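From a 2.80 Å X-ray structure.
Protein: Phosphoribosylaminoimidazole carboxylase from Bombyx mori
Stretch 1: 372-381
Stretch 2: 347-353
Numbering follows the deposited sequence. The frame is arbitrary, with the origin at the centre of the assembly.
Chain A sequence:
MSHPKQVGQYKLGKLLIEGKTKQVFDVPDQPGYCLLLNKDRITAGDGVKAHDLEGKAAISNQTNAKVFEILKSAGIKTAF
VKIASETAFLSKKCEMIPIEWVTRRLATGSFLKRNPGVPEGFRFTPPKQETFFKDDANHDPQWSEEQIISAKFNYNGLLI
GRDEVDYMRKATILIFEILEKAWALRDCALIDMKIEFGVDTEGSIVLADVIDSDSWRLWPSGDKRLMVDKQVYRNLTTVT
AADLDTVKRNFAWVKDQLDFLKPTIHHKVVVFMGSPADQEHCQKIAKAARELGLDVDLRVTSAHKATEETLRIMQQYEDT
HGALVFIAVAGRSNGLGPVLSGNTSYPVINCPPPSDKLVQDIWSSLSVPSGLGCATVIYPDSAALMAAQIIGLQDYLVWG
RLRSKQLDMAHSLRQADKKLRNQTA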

# COMPACT_ATOMS: atom_id res chain seq x y z
N LEU A 372 -21.59 -1.74 15.07
CA LEU A 372 -20.65 -1.53 16.17
C LEU A 372 -20.14 -0.09 16.14
O LEU A 372 -19.78 0.41 15.08
CB LEU A 372 -19.47 -2.48 16.08
CG LEU A 372 -19.77 -3.96 16.20
CD1 LEU A 372 -18.50 -4.64 16.62
CD2 LEU A 372 -20.89 -4.23 17.17
N GLY A 373 -20.12 0.56 17.30
CA GLY A 373 -19.76 1.95 17.42
C GLY A 373 -18.36 2.20 17.93
O GLY A 373 -18.04 3.28 18.42
N CYS A 374 -17.52 1.19 17.85
CA CYS A 374 -16.12 1.33 18.18
C CYS A 374 -15.47 2.49 17.38
O CYS A 374 -15.68 2.61 16.16
CB CYS A 374 -15.43 -0.01 17.87
SG CYS A 374 -13.98 -0.25 18.86
N ALA A 375 -14.77 3.39 18.06
CA ALA A 375 -14.04 4.50 17.40
C ALA A 375 -12.53 4.27 17.55
O ALA A 375 -12.08 3.65 18.51
CB ALA A 375 -14.43 5.87 17.98
N THR A 376 -11.75 4.82 16.62
CA THR A 376 -10.32 4.54 16.57
C THR A 376 -9.48 5.83 16.63
O THR A 376 -9.79 6.88 16.01
CB THR A 376 -9.97 3.69 15.34
OG1 THR A 376 -10.69 2.45 15.39
CG2 THR A 376 -8.47 3.41 15.27
N VAL A 377 -8.41 5.71 17.40
CA VAL A 377 -7.47 6.79 17.68
C VAL A 377 -6.08 6.15 17.56
O VAL A 377 -5.96 4.93 17.69
CB VAL A 377 -7.76 7.33 19.11
CG1 VAL A 377 -6.50 7.37 19.95
CG2 VAL A 377 -8.44 8.67 19.08
N ILE A 378 -5.04 6.93 17.30
CA ILE A 378 -3.74 6.34 16.99
C ILE A 378 -2.59 6.67 17.97
O ILE A 378 -1.55 5.97 18.00
CB ILE A 378 -3.38 6.66 15.53
CG1 ILE A 378 -3.58 5.43 14.66
CG2 ILE A 378 -1.97 7.22 15.36
CD1 ILE A 378 -3.15 5.71 13.23
N TYR A 379 -2.77 7.71 18.78
CA TYR A 379 -1.79 8.10 19.79
C TYR A 379 -2.37 8.02 21.19
O TYR A 379 -3.55 8.31 21.40
CB TYR A 379 -1.27 9.52 19.51
CG TYR A 379 -0.82 9.71 18.10
CD1 TYR A 379 0.40 9.21 17.66
CD2 TYR A 379 -1.62 10.40 17.18
CE1 TYR A 379 0.82 9.37 16.35
CE2 TYR A 379 -1.21 10.57 15.86
CZ TYR A 379 0.01 10.05 15.46
OH TYR A 379 0.45 10.21 14.16
N PRO A 380 -1.54 7.62 22.17
CA PRO A 380 -2.00 7.47 23.55
C PRO A 380 -2.55 8.76 24.16
O PRO A 380 -3.60 8.71 24.81
CB PRO A 380 -0.74 7.02 24.31
CG PRO A 380 0.39 7.40 23.44
CD PRO A 380 -0.12 7.27 22.04
N ASP A 381 -1.89 9.89 23.91
CA ASP A 381 -2.39 11.15 24.43
C ASP A 381 -3.76 11.44 23.85
O ASP A 381 -4.67 11.84 24.56
CB ASP A 381 -1.43 12.30 24.14
CG ASP A 381 -0.19 12.26 25.01
OD1 ASP A 381 -0.33 11.97 26.22
OD2 ASP A 381 0.92 12.54 24.51
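Stretch 2 347-353: PVINCPP

Stretch 2 lies beside stretch 1 as a parallel β-neighbour: Val348 to Asn350 form a strand paired with the short strand Ala375-Thr376, and loop continues the contact at both ends. The end-to-end directions of the touching parts, Gly373 to Pro380 and Val348 to Pro352, are 45° apart, and the register runs from Cys374 against Val348 to Val377 against Cys351. Pro347 leads in without touching stretch 1. Val348, extended at phi/psi -122/123, offers its O to Ala375 N at 3.1 Å in a nearly straight hydrogen bond (172°), while its CG1 packs against Cys374 SG at 3.7 Å. Ile349 pairs with Ala375 (CA to CA, 5.0 Å), and their side chains share one face of the sheet. Ile349 CA also makes a CA-H...O contact to Ala375 O at 3.4 Å, and Ile349 CG2 reaches Val377 CB at 4.1 Å. Asn350 pairs with Thr376, their CA atoms 4.7 Å apart and their side chains on the other face. Its backbone bonds on both sides of Thr376, as a parallel ladder requires: Asn350 N donates to Ala375 O at 2.8 Å, and Asn350 O accepts from Val377 N at 2.9 Å. From its side chain, Asn350 ND2 makes a weak hydrogen bond to Thr376 OG1 at 3.4 Å; the amide nitrogen is crowded in the model, so its place is less sure. At Cys351 the strand has given way to loop (phi/psi -127/85), but packing continues: Cys351 SG lies 4.1 Å from Val377 CG1, 3.7 Å from Tyr379 O and 3.8 Å from Pro380 CA, reaching the start of the helix that Tyr379 precedes as N-cap. Pro352 closes the contact with its ring, Pro352 CD standing 3.4 Å from Val377 O. Pro353 turns its CA-to-CB bond away and makes no contact. Together the stretches bury 477 Å², both sides summed.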

# COMPACT_ATOMS: atom_id res chain seq x y z
N PRO A 347 -19.22 3.78 25.41
CA PRO A 347 -18.26 4.11 24.35
C PRO A 347 -16.96 3.32 24.47
O PRO A 347 -16.41 3.18 25.57
CB PRO A 347 -18.00 5.60 24.57
CG PRO A 347 -18.52 5.90 25.97
CD PRO A 347 -19.65 4.97 26.16
N VAL A 348 -16.49 2.80 23.34
CA VAL A 348 -15.25 2.03 23.31
C VAL A 348 -14.30 2.69 22.33
O VAL A 348 -14.63 2.87 21.15
CB VAL A 348 -15.49 0.58 22.85
CG1 VAL A 348 -14.17 -0.12 22.58
CG2 VAL A 348 -16.33 -0.20 23.86
N ILE A 349 -13.11 3.05 22.80
CA ILE A 349 -12.08 3.66 21.94
C ILE A 349 -10.90 2.73 21.77
O ILE A 349 -10.38 2.19 22.76
CB ILE A 349 -11.57 5.02 22.52
CG1 ILE A 349 -12.75 5.93 22.88
CG2 ILE A 349 -10.66 5.72 21.52
CD1 ILE A 349 -12.34 7.11 23.71
N ASN A 350 -10.50 2.54 20.50
CA ASN A 350 -9.33 1.74 20.15
C ASN A 350 -8.04 2.54 20.04
O ASN A 350 -7.92 3.42 19.18
CB ASN A 350 -9.55 1.08 18.80
CG ASN A 350 -10.64 0.09 18.83
OD1 ASN A 350 -10.74 -0.70 19.76
ND2 ASN A 350 -11.46 0.09 17.78
N CYS A 351 -7.05 2.17 20.85
CA CYS A 351 -5.75 2.80 20.76
C CYS A 351 -4.66 1.75 20.61
O CYS A 351 -4.05 1.31 21.58
CB CYS A 351 -5.51 3.70 21.98
SG CYS A 351 -4.00 4.71 21.88
N PRO A 352 -4.42 1.33 19.37
CA PRO A 352 -3.35 0.35 19.15
C PRO A 352 -2.03 0.95 19.58
O PRO A 352 -1.86 2.17 19.50
CB PRO A 352 -3.37 0.14 17.64
CG PRO A 352 -4.75 0.55 17.23
CD PRO A 352 -5.12 1.67 18.13
N PRO A 353 -1.13 0.12 20.11
CA PRO A 353 0.21 0.58 20.48
C PRO A 353 1.02 0.81 19.22
O PRO A 353 0.61 0.33 18.16
CB PRO A 353 0.77 -0.58 21.31
CG PRO A 353 -0.04 -1.79 20.91
CD PRO A 353 -1.39 -1.28 20.49